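Local atomic coordinates of BPT4 GENE 59 helicase assembly protein (Enterobacteria phage T4, PDB entry 1C1K), a protein that loads the phage replicative helicase onto replication-fork DNA covered by the single-stranded DNA-binding protein, in viral replication, recombination and repair. Residues 24-27 with 28-32; 87-90 with 91-94; 95-98 with 99-102. All coordinates share one frame; numbering follows the deposited sequence.

The three local contacts follow one another along the chain. Interaction 1 forms the last turns of helix 16-30, interaction 2 a turn in the loop before helix 95-107, and interaction 3 the start of that helix. Interactions 2 and 3 touch, I90 CD1 lying 3.8 Å from A95 CB, whereas interactions 1 and 3 have centres about 19 Å apart. Side chains of all three pack on helix 68-81. Interaction 1 has four of its eight touching residues buried and none exposed; interactions 2 and 3 include exposed ones (D92; V97, R100 and E101). Regular helical bonds and a glycine ending mark interaction 1, water-linked carboxylates interaction 2, an aromatic pair and an arginine over a carbonyl interaction 3.

Interaction 1: residues 24-27 with 28-32; sequences LMIK and QHMNG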
# COMPACT_ATOMS: atom_id res chain seq x y z
N LEU A 24 2.03 14.85 -6.27
CA LEU A 24 2.04 15.54 -4.99
C LEU A 24 0.85 15.17 -4.11
O LEU A 24 1.00 14.98 -2.91
CB LEU A 24 2.07 17.06 -5.19
CG LEU A 24 2.58 17.85 -3.97
CD1 LEU A 24 4.02 17.47 -3.66
CD2 LEU A 24 2.50 19.35 -4.25
N MET A 25 -0.33 15.08 -4.71
CA MET A 25 -1.51 14.72 -3.93
C MET A 25 -1.40 13.29 -3.41
O MET A 25 -1.76 13.03 -2.27
CB MET A 25 -2.78 14.90 -4.77
CG MET A 25 -3.06 13.82 -5.80
SD MET A 25 -4.71 14.03 -6.53
CE MET A 25 -5.59 14.69 -5.15
N ILE A 26 -0.88 12.37 -4.22
CA ILE A 26 -0.74 10.99 -3.77
C ILE A 26 0.37 10.89 -2.73
O ILE A 26 0.27 10.12 -1.77
CB ILE A 26 -0.46 10.04 -4.97
CG1 ILE A 26 -1.70 10.01 -5.88
CG2 ILE A 26 -0.13 8.61 -4.47
CD1 ILE A 26 -1.48 9.33 -7.23
N LYS A 27 1.43 11.68 -2.91
CA LYS A 27 2.54 11.68 -1.96
C LYS A 27 2.05 12.13 -0.59
O LYS A 27 2.35 11.51 0.43
CB LYS A 27 3.65 12.61 -2.44
CG LYS A 27 4.88 12.63 -1.55
CD LYS A 27 5.79 13.80 -1.90
CE LYS A 27 7.10 13.72 -1.16
NZ LYS A 27 7.70 15.08 -1.02
N GLN A 28 1.28 13.22 -0.57
CA GLN A 28 0.77 13.74 0.68
C GLN A 28 -0.23 12.77 1.30
O GLN A 28 -0.29 12.61 2.52
CB GLN A 28 0.14 15.11 0.45
CG GLN A 28 1.19 16.17 0.12
CD GLN A 28 0.60 17.47 -0.36
OE1 GLN A 28 1.30 18.32 -0.93
NE2 GLN A 28 -0.70 17.65 -0.14
N HIS A 29 -1.01 12.10 0.46
CA HIS A 29 -1.99 11.14 0.93
C HIS A 29 -1.26 10.00 1.64
O HIS A 29 -1.64 9.59 2.74
CB HIS A 29 -2.79 10.58 -0.24
CG HIS A 29 -3.75 9.50 0.15
ND1 HIS A 29 -5.08 9.74 0.37
CD2 HIS A 29 -3.55 8.18 0.37
CE1 HIS A 29 -5.67 8.60 0.71
NE2 HIS A 29 -4.77 7.64 0.72
N MET A 30 -0.20 9.49 1.01
CA MET A 30 0.57 8.39 1.58
C MET A 30 1.34 8.77 2.84
O MET A 30 1.83 7.89 3.56
CB MET A 30 1.51 7.81 0.52
CG MET A 30 0.77 7.06 -0.59
SD MET A 30 -0.38 5.77 0.00
CE MET A 30 0.70 4.87 1.10
N ASN A 31 1.43 10.07 3.11
CA ASN A 31 2.11 10.59 4.30
C ASN A 31 1.08 10.97 5.36
O ASN A 31 1.43 11.47 6.43
CB ASN A 31 2.92 11.84 3.95
CG ASN A 31 4.28 11.52 3.37
OD1 ASN A 31 4.86 12.33 2.65
ND2 ASN A 31 4.80 10.33 3.68
N GLY A 32 -0.19 10.73 5.05
CA GLY A 32 -1.28 11.05 5.97
C GLY A 32 -1.55 12.54 6.09
O GLY A 32 -2.09 13.00 7.10
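Q28 runs back along the helix to L24, the two side chains crossing at a slant. The amide oxygen of Q28 does the touching: OE1 lies 3.3 Å from CG of L24, with both methyls of that leucine farther off. With CG anti to its carbonyl carbon (chi1 -70°) and the chain extended beyond, Q28 passes beside O of L24, which also accepts the backbone N of Q28 at 2.9 Å. Two residues on, I26 and M30 meet more loosely on the buried side, CG2 of I26 4.3 Å from CG of M30, while N of M30 donates to O of I26 at 2.9 Å. The M30 chain bends at chi2 and chi3, and its SD sits at the edge of the H29 ring, in plane. The helix ends in a Schellman motif: G32 takes a positive phi of 73°, and its N makes one of the motif's two backward bonds, to O of H29 at 3.0 Å. Further out, the H29 ring is held at both nitrogens, NE2 by O of A192 and ND1 by N of V36. I26 and M30 pack on helix 68-81, H29 and M30 on helix 181-196, so the end of helix 16-30 packs against both.

Interaction 2: residues 87-90 with 91-94; sequences IGDI and SDAD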
# COMPACT_ATOMS: atom_id res chain seq x y z
N ILE A 87 10.78 8.64 1.07
CA ILE A 87 11.33 9.94 1.44
C ILE A 87 12.04 10.59 0.25
O ILE A 87 12.00 11.81 0.09
CB ILE A 87 12.33 9.81 2.61
CG1 ILE A 87 11.60 9.32 3.86
CG2 ILE A 87 13.01 11.15 2.88
CD1 ILE A 87 12.36 8.25 4.63
N GLY A 88 12.69 9.78 -0.58
CA GLY A 88 13.39 10.29 -1.75
C GLY A 88 12.46 10.76 -2.85
O GLY A 88 11.30 10.33 -2.91
N ASP A 89 12.96 11.62 -3.73
CA ASP A 89 12.16 12.16 -4.84
C ASP A 89 11.78 11.08 -5.86
O ASP A 89 12.57 10.19 -6.17
CB ASP A 89 12.93 13.27 -5.56
CG ASP A 89 12.87 14.59 -4.82
OD1 ASP A 89 13.68 15.49 -5.14
OD2 ASP A 89 12.03 14.74 -3.91
N ILE A 90 10.56 11.19 -6.37
CA ILE A 90 10.04 10.23 -7.33
C ILE A 90 10.86 10.16 -8.61
O ILE A 90 10.94 9.11 -9.25
CB ILE A 90 8.55 10.53 -7.66
CG1 ILE A 90 7.94 9.37 -8.44
CG2 ILE A 90 8.44 11.84 -8.44
CD1 ILE A 90 7.80 8.11 -7.63
N SER A 91 11.47 11.28 -9.00
CA SER A 91 12.29 11.32 -10.21
C SER A 91 13.65 10.64 -10.01
O SER A 91 14.41 10.49 -10.97
CB SER A 91 12.50 12.77 -10.66
OG SER A 91 13.04 13.55 -9.61
N ASP A 92 13.94 10.23 -8.78
CA ASP A 92 15.21 9.57 -8.42
C ASP A 92 14.97 8.13 -7.98
O ASP A 92 15.92 7.42 -7.66
CB ASP A 92 15.89 10.29 -7.24
CG ASP A 92 16.27 11.73 -7.55
OD1 ASP A 92 16.71 12.01 -8.68
OD2 ASP A 92 16.13 12.58 -6.64
N ALA A 93 13.71 7.70 -7.94
CA ALA A 93 13.39 6.35 -7.46
C ALA A 93 13.31 5.22 -8.47
O ALA A 93 12.90 4.12 -8.10
CB ALA A 93 12.08 6.40 -6.66
N ASP A 94 13.69 5.47 -9.72
CA ASP A 94 13.61 4.43 -10.75
C ASP A 94 12.15 3.95 -10.78
O ASP A 94 11.86 2.77 -10.92
CB ASP A 94 14.53 3.26 -10.39
CG ASP A 94 15.04 2.51 -11.61
OD1 ASP A 94 15.63 1.43 -11.43
OD2 ASP A 94 14.84 3.01 -12.74
O HOH W 1 15.71 11.99 -3.81
O HOH W 2 15.20 15.72 -7.58
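The carboxylates of D89 and D92 lie side by side and point the same way, their planes 28° apart. OD2 of D92 comes over to CB of D89 at 3.4 Å, and the two acid groups approach to 4.1 Å between OD1 of D89 and OD2 of D92. A water bridges the two from the side: it donates to OD1 of D89 at 2.9 Å and, weakly, to OD2 of D92. A second water accepts from the backbone N of D89 and donates to the same OD2 of D92 at 2.9 Å. These waters probably ease the repulsion between the like charges, which might otherwise raise the proton affinity of either acid. The turn brings the two aspartates onto one side, and their like first torsions leave the carboxylates pointing the same way.

The backbone of the turn is held by two bonds. N of D92 donates to O of D89 at 2.9 Å, reaching it from above the carbonyl plane, 56° out of it. N of A93 makes a weak bond to O of I90 at 3.4 Å. S91 turns its hydroxyl to D55, with which OG is hydrogen-bonded, and I90 is buried against F58 and F59 of helix 56-65 and F75 and N78 of helix 68-81. The bond from residue i+3 back to residue i makes D89 to D92 a type I beta turn, and the weaker one from A93 to I90 carries the winding one residue further. D94 then takes the N-cap position of helix 95-107, its side chain making no capping bond.

Interaction 3: residues 95-98 with 99-102; sequences ALVF and YREY
R100 folds back over the first turn of its helix to meet L96 and V97. From CB, 3.6 Å from O of L96, the chain leaves beside the backbone N (chi1 -78°), and CG comes to 3.4 Å from the same oxygen. A bend at chi3 (-80°) then swings the guanidinium back across the carbonyl, so that O of L96 lies 3.6 Å above the guanidinium plane, over its centre. At the tip, NH1 reaches CB of L96 at 3.6 Å, and NH2 meets CG2 of V97 at 3.8 Å and lies near the backbone N of V97. The oxygen facing the guanidinium already accepts N of R100 at 3.0 Å, and the nearby positive charge probably adds a favourable electrostatic pull.

This bond belongs to the regular i+4 to i series that opens helix 95-107, in which Y99, R100, E101 and Y102 donate in turn to A95, L96, V97 and F98. The carbonyl of A95 is also reached by ND2 of N78, which ties this first turn to helix 68-81.

On another side of the helix, F98 and Y102 run side by side. Their planes are only 16° apart, but the rings are slid past each other and barely overlap, their centroids 5.7 Å apart. The touch is made by CE2 of F98 and CD1 of Y102. OH of Y102 is hydrogen-bonded to E159, in helix 158-168, while Y99 and L96 pack on I74 of helix 68-81.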
# COMPACT_ATOMS: atom_id res chain seq x y z
N ALA A 95 11.25 4.92 -10.67
CA ALA A 95 9.81 4.67 -10.61
C ALA A 95 9.16 3.84 -11.71
O ALA A 95 8.30 3.01 -11.43
CB ALA A 95 9.09 6.01 -10.49
N LEU A 96 9.54 4.06 -12.96
CA LEU A 96 8.92 3.31 -14.04
C LEU A 96 9.28 1.83 -13.99
O LEU A 96 8.43 0.96 -14.20
CB LEU A 96 9.31 3.91 -15.40
CG LEU A 96 8.32 4.89 -16.03
CD1 LEU A 96 7.21 5.28 -15.05
CD2 LEU A 96 9.07 6.12 -16.52
N VAL A 97 10.55 1.55 -13.68
CA VAL A 97 10.99 0.17 -13.58
C VAL A 97 10.21 -0.49 -12.45
O VAL A 97 9.66 -1.58 -12.61
CB VAL A 97 12.50 0.09 -13.28
CG1 VAL A 97 12.86 -1.30 -12.77
CG2 VAL A 97 13.29 0.41 -14.52
N PHE A 98 10.16 0.18 -11.30
CA PHE A 98 9.45 -0.34 -10.14
C PHE A 98 7.98 -0.59 -10.43
O PHE A 98 7.42 -1.60 -10.01
CB PHE A 98 9.60 0.61 -8.95
CG PHE A 98 9.05 0.05 -7.67
CD1 PHE A 98 9.88 -0.61 -6.77
CD2 PHE A 98 7.70 0.17 -7.36
CE1 PHE A 98 9.38 -1.16 -5.60
CE2 PHE A 98 7.18 -0.38 -6.20
CZ PHE A 98 8.02 -1.05 -5.31
N TYR A 99 7.36 0.35 -11.13
CA TYR A 99 5.94 0.25 -11.48
C TYR A 99 5.64 -0.94 -12.39
O TYR A 99 4.66 -1.66 -12.17
CB TYR A 99 5.50 1.55 -12.16
CG TYR A 99 4.35 1.39 -13.12
CD1 TYR A 99 3.04 1.29 -12.65
CD2 TYR A 99 4.56 1.42 -14.49
CE1 TYR A 99 1.96 1.23 -13.53
CE2 TYR A 99 3.49 1.36 -15.38
CZ TYR A 99 2.20 1.27 -14.89
OH TYR A 99 1.14 1.26 -15.77
N ARG A 100 6.47 -1.14 -13.41
CA ARG A 100 6.26 -2.25 -14.32
C ARG A 100 6.29 -3.57 -13.55
O ARG A 100 5.47 -4.46 -13.78
CB ARG A 100 7.34 -2.24 -15.42
CG ARG A 100 7.09 -1.20 -16.51
CD ARG A 100 7.99 -1.41 -17.72
NE ARG A 100 9.33 -0.87 -17.52
CZ ARG A 100 9.65 0.42 -17.61
NH1 ARG A 100 8.72 1.32 -17.90
NH2 ARG A 100 10.90 0.82 -17.40
N GLU A 101 7.22 -3.68 -12.60
CA GLU A 101 7.33 -4.88 -11.80
C GLU A 101 6.13 -5.04 -10.86
O GLU A 101 5.65 -6.15 -10.63
CB GLU A 101 8.62 -4.85 -10.98
CG GLU A 101 9.47 -6.11 -11.11
CD GLU A 101 9.09 -7.19 -10.12
OE1 GLU A 101 8.95 -8.36 -10.55
OE2 GLU A 101 8.93 -6.88 -8.92
N TYR A 102 5.63 -3.92 -10.34
CA TYR A 102 4.50 -3.96 -9.42
C TYR A 102 3.12 -4.22 -10.05
O TYR A 102 2.26 -4.82 -9.41
CB TYR A 102 4.44 -2.66 -8.61
CG TYR A 102 3.94 -2.86 -7.19
CD1 TYR A 102 4.79 -3.31 -6.19
CD2 TYR A 102 2.60 -2.61 -6.86
CE1 TYR A 102 4.34 -3.50 -4.88
CE2 TYR A 102 2.14 -2.79 -5.55
CZ TYR A 102 3.02 -3.23 -4.56
OH TYR A 102 2.58 -3.38 -3.26